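Local coordinates for AlyGC (Glaciecola chathamensis, PDB 5GKD), which belongs to polysaccharide lyase family 6 and probably cleaves alginate chains by beta-elimination, at residues I91-N96 with N133-N138; M150-T155 with Q160-R165; L185-S190 with S197-E202. All coordinates share one frame; numbering follows the deposited sequence.

Overall arrangement
Contacts 1 and 3 join two walls of the N-terminal parallel beta-helix across its interior; contact 2 packs a wall strand against the loop leading to the next wall. Strands 89-92, 150-152 and 185-188 belong to one wall; strands 134-141 and 200-207 to the other. Their touching residues are mostly buried, while arginines at the edges of contacts 1 and 2 reach a shared phosphate. Contact 1 is aromatic and amide packing, without a direct polar bond between its segments. Contact 2 adds a side-chain-to-backbone bond and a water bridge to its aliphatic packing, and touches contact 1 through H164 and N133. Contact 3 is aliphatic, with a bonded pair of buried hydroxyls at one end.

Contact 1 (I91-N96 with N133-N138); sequences IAFRRN and NRFDHN. With PO4 (phosphate ion), chain I; PO4 (phosphate ion), chain G.
N133 meets F93 with an amide gripped at both polar atoms: OD1 accepts from the backbone N of S104, and ND2 donates to the carbonyl of A101. These two bonds fix the rotation of the amide beside the F93 ring, where N133 ND2 comes within 3.4 Å of F93 CD2. The two side chains pass in opposite directions; ring and amide planes are turned 31° apart, and ND2 approaches the ring obliquely. F93 CG stands anti to its own carbonyl carbon (chi1 -76°), which carries the ring out toward 133-138. Its far end reaches R134 O, 4.0 Å from F93 CZ, and F135, whose CD1 lies 4.4 Å from F93 CE1, near the plane of the F93 ring. The backbone at F93 is an inverse gamma turn, closed by a weak bond from R94 N to A92 O. Beyond it R94 and R95 run outward as extended arms. R94 NH1 donates to O2 of one phosphate (2.9 Å), which R153 and Y129 also bind; R95 NE and NH2 hold a second, with R95 NH2 2.6 Å from its O2. In 133-138, N138 ND2 sits 3.0 Å above the centre of the F135 ring, while H137 ND1 gives a straight bond to the anti lone pair of D136 OD2 (2.8 Å, 165°). Strand 89-92 is bonded between strands 65-69 and 124-128; inside the parallel beta-helix F93 packs on V106 of strand 105-112 and on V128, and F135 on V126.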
loop_
_atom_site.group_PDB
_atom_site.type_symbol
_atom_site.label_atom_id
_atom_site.label_comp_id
_atom_site.label_asym_id
_atom_site.label_seq_id
_atom_site.Cartn_x
_atom_site.Cartn_y
_atom_site.Cartn_z
ATOM N N ILE A 91 -0.648 2.428 -27.928
ATOM C CA ILE A 91 -0.744 2.825 -29.329
ATOM C C ILE A 91 -1.560 4.108 -29.417
ATOM O O ILE A 91 -2.731 4.130 -29.024
ATOM C CB ILE A 91 -1.404 1.744 -30.188
ATOM C CG1 ILE A 91 -0.651 0.423 -30.102
ATOM C CG2 ILE A 91 -1.513 2.219 -31.646
ATOM C CD1 ILE A 91 -1.322 -0.652 -30.911
ATOM N N ALA A 92 -0.970 5.158 -29.972
ATOM C CA ALA A 92 -1.653 6.439 -30.128
ATOM C C ALA A 92 -1.517 6.940 -31.554
ATOM O O ALA A 92 -0.423 6.913 -32.133
ATOM C CB ALA A 92 -1.092 7.488 -29.178
ATOM N N PHE A 93 -2.630 7.413 -32.114
ATOM C CA PHE A 93 -2.651 7.988 -33.452
ATOM C C PHE A 93 -2.281 9.468 -33.414
ATOM O O PHE A 93 -2.955 10.321 -34.002
ATOM C CB PHE A 93 -4.025 7.782 -34.087
ATOM C CG PHE A 93 -4.270 6.384 -34.582
ATOM C CD1 PHE A 93 -4.615 5.366 -33.700
ATOM C CD2 PHE A 93 -4.201 6.097 -35.934
ATOM C CE1 PHE A 93 -4.850 4.093 -34.160
ATOM C CE2 PHE A 93 -4.450 4.819 -36.397
ATOM C CZ PHE A 93 -4.763 3.818 -35.504
ATOM N N ARG A 94 -1.215 9.782 -32.692
ATOM C CA ARG A 94 -0.663 11.126 -32.642
ATOM C C ARG A 94 0.744 11.043 -32.072
ATOM O O ARG A 94 1.099 10.084 -31.375
ATOM C CB ARG A 94 -1.516 12.072 -31.783
ATOM C CG ARG A 94 -1.320 11.842 -30.310
ATOM C CD ARG A 94 -2.192 12.709 -29.425
ATOM N NE ARG A 94 -1.904 12.409 -28.035
ATOM C CZ ARG A 94 -2.341 13.112 -26.995
ATOM N NH1 ARG A 94 -2.010 12.734 -25.776
ATOM N NH2 ARG A 94 -3.115 14.177 -27.165
ATOM N N ARG A 95 1.543 12.065 -32.384
ATOM C CA ARG A 95 2.748 12.327 -31.615
ATOM C C ARG A 95 2.412 12.988 -30.283
ATOM O O ARG A 95 2.887 12.557 -29.229
ATOM C CB ARG A 95 3.706 13.219 -32.410
ATOM C CG ARG A 95 4.946 13.618 -31.609
ATOM C CD ARG A 95 5.928 14.405 -32.458
ATOM N NE ARG A 95 7.171 14.612 -31.737
ATOM C CZ ARG A 95 8.323 14.968 -32.298
ATOM N NH1 ARG A 95 8.399 15.167 -33.606
ATOM N NH2 ARG A 95 9.402 15.123 -31.543
ATOM N N ASN A 96 1.612 14.049 -30.334
ATOM C CA ASN A 96 1.172 14.827 -29.179
ATOM C C ASN A 96 -0.043 15.624 -29.630
ATOM O O ASN A 96 -0.493 15.487 -30.767
ATOM C CB ASN A 96 2.284 15.728 -28.640
ATOM C CG ASN A 96 2.883 16.608 -29.708
ATOM O OD1 ASN A 96 2.176 17.322 -30.426
ATOM N ND2 ASN A 96 4.199 16.552 -29.834
ATOM N N ASN A 133 -8.840 7.352 -39.823
ATOM C CA ASN A 133 -7.973 6.250 -39.453
ATOM C C ASN A 133 -8.741 4.932 -39.417
ATOM O O ASN A 133 -9.974 4.893 -39.400
ATOM C CB ASN A 133 -7.313 6.543 -38.109
ATOM C CG ASN A 133 -6.335 7.693 -38.215
ATOM O OD1 ASN A 133 -5.656 7.819 -39.230
ATOM N ND2 ASN A 133 -6.272 8.546 -37.193
ATOM N N ARG A 134 -7.986 3.837 -39.390
ATOM C CA ARG A 134 -8.562 2.504 -39.326
ATOM C C ARG A 134 -7.781 1.652 -38.335
ATOM O O ARG A 134 -6.545 1.653 -38.335
ATOM C CB ARG A 134 -8.568 1.831 -40.703
ATOM C CG ARG A 134 -9.305 0.500 -40.708
ATOM C CD ARG A 134 -9.422 -0.086 -42.108
ATOM N NE ARG A 134 -9.945 -1.432 -42.057
ATOM C CZ ARG A 134 -9.876 -2.302 -43.051
ATOM N NH1 ARG A 134 -9.304 -1.949 -44.192
ATOM N NH2 ARG A 134 -10.377 -3.521 -42.905
ATOM N N PHE A 135 -8.507 0.932 -37.491
ATOM C CA PHE A 135 -7.924 -0.018 -36.549
ATOM C C PHE A 135 -8.646 -1.354 -36.746
ATOM O O PHE A 135 -9.780 -1.530 -36.280
ATOM C CB PHE A 135 -8.051 0.516 -35.124
ATOM C CG PHE A 135 -7.394 -0.338 -34.089
ATOM C CD1 PHE A 135 -6.058 -0.145 -33.752
ATOM C CD2 PHE A 135 -8.120 -1.307 -33.415
ATOM C CE1 PHE A 135 -5.449 -0.932 -32.785
ATOM C CE2 PHE A 135 -7.525 -2.079 -32.439
ATOM C CZ PHE A 135 -6.192 -1.892 -32.125
ATOM N N ASP A 136 -7.987 -2.296 -37.431
ATOM C CA ASP A 136 -8.650 -3.504 -37.907
ATOM C C ASP A 136 -7.775 -4.744 -37.761
ATOM O O ASP A 136 -6.546 -4.669 -37.793
ATOM C CB ASP A 136 -9.053 -3.360 -39.377
ATOM C CG ASP A 136 -7.847 -3.333 -40.290
ATOM O OD1 ASP A 136 -7.276 -2.247 -40.454
ATOM O OD2 ASP A 136 -7.446 -4.393 -40.818
ATOM N N HIS A 137 -8.442 -5.902 -37.627
ATOM C CA HIS A 137 -7.781 -7.206 -37.536
ATOM C C HIS A 137 -6.702 -7.213 -36.453
ATOM O O HIS A 137 -5.651 -7.835 -36.595
ATOM C CB HIS A 137 -7.210 -7.644 -38.896
ATOM C CG HIS A 137 -8.262 -7.874 -39.948
ATOM N ND1 HIS A 137 -8.740 -6.866 -40.766
ATOM C CD2 HIS A 137 -8.949 -8.993 -40.295
ATOM C CE1 HIS A 137 -9.665 -7.354 -41.574
ATOM N NE2 HIS A 137 -9.813 -8.639 -41.309
ATOM N N ASN A 138 -6.973 -6.537 -35.343
ATOM C CA ASN A 138 -6.064 -6.540 -34.208
ATOM C C ASN A 138 -6.575 -7.482 -33.113
ATOM O O ASN A 138 -7.687 -8.023 -33.179
ATOM C CB ASN A 138 -5.865 -5.110 -33.689
ATOM C CG ASN A 138 -5.263 -4.210 -34.735
ATOM O OD1 ASN A 138 -4.138 -4.437 -35.194
ATOM N ND2 ASN A 138 -6.008 -3.186 -35.139
HETATM P P PO4 I . 8.701 13.376 -28.391
HETATM O O1 PO4 I . 9.083 11.920 -28.268
HETATM O O2 PO4 I . 9.738 14.107 -29.210
HETATM O O3 PO4 I . 7.355 13.535 -29.061
HETATM O O4 PO4 I . 8.633 13.961 -27.006
HETATM P P PO4 G . -4.976 13.401 -23.741
HETATM O O1 PO4 G . -5.649 13.234 -25.085
HETATM O O2 PO4 G . -3.640 14.105 -23.862
HETATM O O3 PO4 G . -4.795 12.027 -23.144
HETATM O O4 PO4 G . -5.847 14.239 -22.835
#

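Contact 2 (M150-T155 with Q160-R165); sequences MAVRLT and QQNHHR. With PO4 (phosphate ion), chain G.
Q160 reaches back to L154: its NE2 donates to L154 O at 3.0 Å in a nearly straight bond (172°), lying in the plane of its own amide but tilted 26° from that of the carbonyl. The aliphatic part of Q160 runs alongside, with CG against L154 CB. L154 also sends CD2 to within 3.6 Å of N162 ND2, the two side chains crossing at about a right angle. V152 uses a single methyl for both of its partners. With CG1 anti to the backbone N (chi1 167°), that branch touches N162 ND2 and, 4.0 Å away, H164 CD2, which it meets at the edge of the imidazole. A water bridges the segments at the same ring: it lies in the ring plane 2.8 Å from H164 NE2 and is 3.0 Å from R153 O, to which it can donate. These contacts close the turn between strands 150-152 and 165-167 of a right-handed parallel beta-helix, the fold of the pectate lyase-like clan, where the chain leaves one wall and enters the next. What sets the inner groups is largely N162. Its OD1 accepts from H164 N in an Asx turn (2.9 Å), on a lone pair in the carbonyl plane; its CB lies above one face of the H164 ring, toward the rim, and its ND2 is tied to S159 O. H164 ND1 takes the backbone N of N133, and strand 124-128 supplies V128 against its ring. On the outer side R153, bent along its chain, holds a phosphate through NE to O1 (3.0 Å) and NH2 to O4 (2.6 Å), with T155 CG2 over the centre of its guanidinium face.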
loop_
_atom_site.group_PDB
_atom_site.type_symbol
_atom_site.label_atom_id
_atom_site.label_comp_id
_atom_site.label_asym_id
_atom_site.label_seq_id
_atom_site.Cartn_x
_atom_site.Cartn_y
_atom_site.Cartn_z
ATOM N N MET A 150 -9.600 0.747 -25.450
ATOM C CA MET A 150 -9.490 1.524 -26.675
ATOM C C MET A 150 -10.484 2.668 -26.651
ATOM O O MET A 150 -11.645 2.473 -26.293
ATOM C CB MET A 150 -9.756 0.675 -27.905
ATOM C CG MET A 150 -9.740 1.479 -29.187
ATOM S SD MET A 150 -9.842 0.417 -30.617
ATOM C CE MET A 150 -9.501 1.600 -31.918
ATOM N N ALA A 151 -10.029 3.851 -27.055
ATOM C CA ALA A 151 -10.893 5.014 -27.098
ATOM C C ALA A 151 -10.626 5.828 -28.361
ATOM O O ALA A 151 -9.538 5.783 -28.935
ATOM C CB ALA A 151 -10.706 5.880 -25.845
ATOM N N VAL A 152 -11.648 6.551 -28.799
ATOM C CA VAL A 152 -11.546 7.588 -29.824
ATOM C C VAL A 152 -11.645 8.922 -29.105
ATOM O O VAL A 152 -12.639 9.176 -28.418
ATOM C CB VAL A 152 -12.670 7.462 -30.866
ATOM C CG1 VAL A 152 -12.740 8.710 -31.720
ATOM C CG2 VAL A 152 -12.491 6.228 -31.714
ATOM N N ARG A 153 -10.624 9.757 -29.231
ATOM C CA ARG A 153 -10.609 11.066 -28.595
ATOM C C ARG A 153 -11.183 12.117 -29.528
ATOM O O ARG A 153 -11.004 12.059 -30.739
ATOM C CB ARG A 153 -9.191 11.507 -28.218
ATOM C CG ARG A 153 -8.578 10.809 -27.057
ATOM C CD ARG A 153 -9.209 11.226 -25.745
ATOM N NE ARG A 153 -8.456 12.220 -24.985
ATOM C CZ ARG A 153 -9.041 13.047 -24.124
ATOM N NH1 ARG A 153 -10.361 13.011 -23.975
ATOM N NH2 ARG A 153 -8.338 13.926 -23.430
ATOM N N LEU A 154 -11.792 13.138 -28.936
ATOM C CA LEU A 154 -12.478 14.173 -29.697
ATOM C C LEU A 154 -12.075 15.562 -29.225
ATOM O O LEU A 154 -12.861 16.508 -29.308
ATOM C CB LEU A 154 -13.984 13.995 -29.578
ATOM C CG LEU A 154 -14.456 12.645 -30.101
ATOM C CD1 LEU A 154 -15.909 12.468 -29.725
ATOM C CD2 LEU A 154 -14.254 12.581 -31.596
ATOM N N THR A 155 -10.859 15.696 -28.715
ATOM C CA THR A 155 -10.565 16.860 -27.897
ATOM C C THR A 155 -10.448 18.133 -28.716
ATOM O O THR A 155 -10.652 19.214 -28.168
ATOM C CB THR A 155 -9.318 16.597 -27.053
ATOM O OG1 THR A 155 -8.283 16.067 -27.865
ATOM C CG2 THR A 155 -9.644 15.575 -26.007
ATOM N N GLN A 160 -12.588 15.456 -34.354
ATOM C CA GLN A 160 -14.015 15.243 -34.502
ATOM C C GLN A 160 -14.335 14.957 -35.966
ATOM O O GLN A 160 -13.479 15.067 -36.838
ATOM C CB GLN A 160 -14.775 16.461 -33.977
ATOM C CG GLN A 160 -14.535 16.696 -32.494
ATOM C CD GLN A 160 -14.836 18.126 -32.086
ATOM O OE1 GLN A 160 -15.411 18.882 -32.856
ATOM N NE2 GLN A 160 -14.430 18.501 -30.892
ATOM N N GLN A 161 -15.575 14.558 -36.228
ATOM C CA GLN A 161 -16.028 14.204 -37.579
ATOM C C GLN A 161 -14.997 13.323 -38.285
ATOM O O GLN A 161 -14.545 13.606 -39.396
ATOM C CB GLN A 161 -16.328 15.461 -38.396
ATOM C CG GLN A 161 -17.284 16.399 -37.708
ATOM C CD GLN A 161 -17.616 17.608 -38.536
ATOM O OE1 GLN A 161 -18.138 17.484 -39.639
ATOM N NE2 GLN A 161 -17.310 18.795 -38.010
ATOM N N ASN A 162 -14.611 12.246 -37.608
ATOM C CA ASN A 162 -13.430 11.502 -38.022
ATOM C C ASN A 162 -13.724 10.419 -39.046
ATOM O O ASN A 162 -12.857 10.112 -39.861
ATOM C CB ASN A 162 -12.743 10.878 -36.800
ATOM C CG ASN A 162 -13.734 10.199 -35.836
ATOM O OD1 ASN A 162 -14.306 9.152 -36.154
ATOM N ND2 ASN A 162 -13.928 10.798 -34.659
ATOM N N HIS A 163 -14.906 9.811 -39.008
ATOM C CA HIS A 163 -15.203 8.642 -39.838
ATOM C C HIS A 163 -14.199 7.518 -39.620
ATOM O O HIS A 163 -13.928 6.736 -40.534
ATOM C CB HIS A 163 -15.275 9.013 -41.331
ATOM C CG HIS A 163 -16.374 9.972 -41.642
ATOM N ND1 HIS A 163 -17.679 9.573 -41.819
ATOM C CD2 HIS A 163 -16.375 11.320 -41.740
ATOM C CE1 HIS A 163 -18.432 10.633 -42.047
ATOM N NE2 HIS A 163 -17.665 11.704 -42.003
ATOM N N HIS A 164 -13.645 7.425 -38.412
ATOM C CA HIS A 164 -12.748 6.324 -38.091
ATOM C C HIS A 164 -13.477 5.001 -38.266
ATOM O O HIS A 164 -14.686 4.905 -38.055
ATOM C CB HIS A 164 -12.233 6.434 -36.647
ATOM C CG HIS A 164 -11.287 7.573 -36.409
ATOM N ND1 HIS A 164 -10.338 7.964 -37.324
ATOM C CD2 HIS A 164 -11.141 8.396 -35.342
ATOM C CE1 HIS A 164 -9.642 8.975 -36.832
ATOM N NE2 HIS A 164 -10.123 9.268 -35.637
ATOM N N ARG A 165 -12.735 3.975 -38.662
ATOM C CA ARG A 165 -13.281 2.641 -38.866
ATOM C C ARG A 165 -12.581 1.646 -37.941
ATOM O O ARG A 165 -11.351 1.509 -37.980
ATOM C CB ARG A 165 -13.141 2.222 -40.326
ATOM C CG ARG A 165 -13.716 0.849 -40.594
ATOM C CD ARG A 165 -13.612 0.413 -42.059
ATOM N NE ARG A 165 -14.152 -0.933 -42.201
ATOM C CZ ARG A 165 -13.892 -1.760 -43.205
ATOM N NH1 ARG A 165 -13.085 -1.390 -44.194
ATOM N NH2 ARG A 165 -14.441 -2.962 -43.206
HETATM P P PO4 G . -4.976 13.401 -23.741
HETATM O O1 PO4 G . -5.649 13.234 -25.085
HETATM O O2 PO4 G . -3.640 14.105 -23.862
HETATM O O3 PO4 G . -4.795 12.027 -23.144
HETATM O O4 PO4 G . -5.847 14.239 -22.835
HETATM O O HOH W 1 -10.291 11.098 -33.473
#

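Contact 3 (L185-S190 with S197-E202)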
loop_
_atom_site.group_PDB
_atom_site.type_symbol
_atom_site.label_atom_id
_atom_site.label_comp_id
_atom_site.label_asym_id
_atom_site.label_seq_id
_atom_site.Cartn_x
_atom_site.Cartn_y
_atom_site.Cartn_z
ATOM N N LEU A 185 -14.289 -0.321 -25.225
ATOM C CA LEU A 185 -14.293 0.689 -26.281
ATOM C C LEU A 185 -15.091 1.894 -25.795
ATOM O O LEU A 185 -16.251 1.753 -25.410
ATOM C CB LEU A 185 -14.909 0.118 -27.571
ATOM C CG LEU A 185 -14.635 0.666 -28.986
ATOM C CD1 LEU A 185 -15.853 0.533 -29.881
ATOM C CD2 LEU A 185 -14.133 2.065 -29.016
ATOM N N ARG A 186 -14.487 3.073 -25.821
ATOM C CA ARG A 186 -15.170 4.322 -25.505
ATOM C C ARG A 186 -15.055 5.265 -26.700
ATOM O O ARG A 186 -13.953 5.506 -27.194
ATOM C CB ARG A 186 -14.561 4.976 -24.267
ATOM C CG ARG A 186 -15.191 6.311 -23.895
ATOM C CD ARG A 186 -14.400 6.989 -22.787
ATOM N NE ARG A 186 -13.250 7.692 -23.342
ATOM C CZ ARG A 186 -12.099 7.887 -22.704
ATOM N NH1 ARG A 186 -11.937 7.435 -21.465
ATOM N NH2 ARG A 186 -11.112 8.531 -23.303
ATOM N N ILE A 187 -16.172 5.809 -27.165
ATOM C CA ILE A 187 -16.133 6.712 -28.311
ATOM C C ILE A 187 -16.452 8.113 -27.809
ATOM O O ILE A 187 -17.617 8.507 -27.676
ATOM C CB ILE A 187 -17.081 6.273 -29.426
ATOM C CG1 ILE A 187 -16.845 4.801 -29.744
ATOM C CG2 ILE A 187 -16.829 7.097 -30.685
ATOM C CD1 ILE A 187 -17.885 4.230 -30.685
ATOM N N GLY A 188 -15.414 8.884 -27.560
ATOM C CA GLY A 188 -15.594 10.213 -27.047
ATOM C C GLY A 188 -15.546 10.239 -25.538
ATOM O O GLY A 188 -15.167 9.282 -24.855
ATOM N N THR A 189 -15.992 11.372 -25.019
ATOM C CA THR A 189 -15.872 11.714 -23.617
ATOM C C THR A 189 -17.005 12.688 -23.328
ATOM O O THR A 189 -17.555 13.298 -24.246
ATOM C CB THR A 189 -14.471 12.299 -23.363
ATOM O OG1 THR A 189 -13.794 11.541 -22.348
ATOM C CG2 THR A 189 -14.526 13.741 -23.013
ATOM N N SER A 190 -17.402 12.796 -22.062
ATOM C CA SER A 190 -18.570 13.620 -21.762
ATOM C C SER A 190 -18.374 15.066 -22.231
ATOM O O SER A 190 -19.300 15.680 -22.769
ATOM C CB SER A 190 -18.881 13.565 -20.267
ATOM O OG SER A 190 -17.882 14.236 -19.534
ATOM N N SER A 197 -18.965 12.498 -34.051
ATOM C CA SER A 197 -17.765 11.716 -34.296
ATOM C C SER A 197 -17.813 10.931 -35.603
ATOM O O SER A 197 -16.791 10.827 -36.279
ATOM C CB SER A 197 -17.520 10.773 -33.114
ATOM O OG SER A 197 -16.375 9.974 -33.323
ATOM N N PHE A 198 -18.974 10.381 -35.975
ATOM C CA PHE A 198 -19.149 9.581 -37.199
ATOM C C PHE A 198 -18.270 8.333 -37.208
ATOM O O PHE A 198 -17.827 7.889 -38.258
ATOM C CB PHE A 198 -18.877 10.399 -38.464
ATOM C CG PHE A 198 -19.752 11.620 -38.620
ATOM C CD1 PHE A 198 -21.105 11.565 -38.377
ATOM C CD2 PHE A 198 -19.213 12.813 -39.063
ATOM C CE1 PHE A 198 -21.912 12.695 -38.556
ATOM C CE2 PHE A 198 -20.012 13.939 -39.236
ATOM C CZ PHE A 198 -21.360 13.878 -38.973
ATOM N N THR A 199 -18.006 7.754 -36.046
ATOM C CA THR A 199 -17.157 6.573 -35.962
ATOM C C THR A 199 -17.930 5.310 -36.319
ATOM O O THR A 199 -19.056 5.114 -35.873
ATOM C CB THR A 199 -16.587 6.435 -34.552
ATOM O OG1 THR A 199 -15.767 7.575 -34.252
ATOM C CG2 THR A 199 -15.769 5.164 -34.432
ATOM N N LEU A 200 -17.297 4.442 -37.094
ATOM C CA LEU A 200 -17.859 3.175 -37.543
ATOM C C LEU A 200 -17.211 2.030 -36.769
ATOM O O LEU A 200 -16.000 1.818 -36.873
ATOM C CB LEU A 200 -17.632 3.005 -39.047
ATOM C CG LEU A 200 -18.052 1.706 -39.726
ATOM C CD1 LEU A 200 -19.481 1.471 -39.330
ATOM C CD2 LEU A 200 -17.971 1.780 -41.253
ATOM N N VAL A 201 -18.014 1.288 -36.013
ATOM C CA VAL A 201 -17.552 0.166 -35.208
ATOM C C VAL A 201 -18.305 -1.068 -35.676
ATOM O O VAL A 201 -19.464 -1.261 -35.301
ATOM C CB VAL A 201 -17.773 0.388 -33.708
ATOM C CG1 VAL A 201 -17.228 -0.810 -32.909
ATOM C CG2 VAL A 201 -17.153 1.693 -33.252
ATOM N N GLU A 202 -17.642 -1.929 -36.443
ATOM C CA GLU A 202 -18.324 -3.008 -37.145
ATOM C C GLU A 202 -17.520 -4.301 -37.154
ATOM O O GLU A 202 -16.295 -4.297 -37.259
ATOM C CB GLU A 202 -18.634 -2.602 -38.584
ATOM C CG GLU A 202 -17.415 -2.227 -39.374
ATOM C CD GLU A 202 -17.713 -2.086 -40.827
ATOM O OE1 GLU A 202 -16.759 -2.083 -41.630
ATOM O OE2 GLU A 202 -18.912 -1.981 -41.164
#
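L185 and I187 meet V201 and T199 with methyls, the flat groups lying at the margins: the F198 ring stacks with that of H163 in the preceding coil, and the R186 guanidinium carries T189 OG1 above one face, offset toward the rim. L185 and V201 reach toward each other tip to tip, L185 CD1 standing 3.6 Å from V201 CG1. I187 slides past V201 in the opposite direction, its CD1 coming within 3.7 Å of V201 CG2; V201 CG1 thus meets L185, and CG2 lies against both I187 and L185. The other branch of I187, CG2, meets a polar pair: T199 OG1 is 3.8 Å away, tip to tip, and S197 OG 3.9 Å. Those hydroxyls are bound to each other, S197 OG donating to T199 OG1 at 2.6 Å. S197 OG is anti to its backbone N (chi1 179°), a setting that turns it toward both T199 and I187. N162 binds both hydroxyls, its ND2 at S197 OG and its OD1 at T199 OG1, so these buried polar atoms are paired. With an alanine at S197, T199 OG1 and N162 ND2 would probably each lose a mate, and a small gap would be left beside I187 CG2. Strand 185-188 is bonded between strands 150-152 and 214-219, and the L185 side chain is about 11 Å from the calcium ion. Inward-facing aliphatic residues meeting across the packed interior in this way are characteristic of the parallel beta-helix.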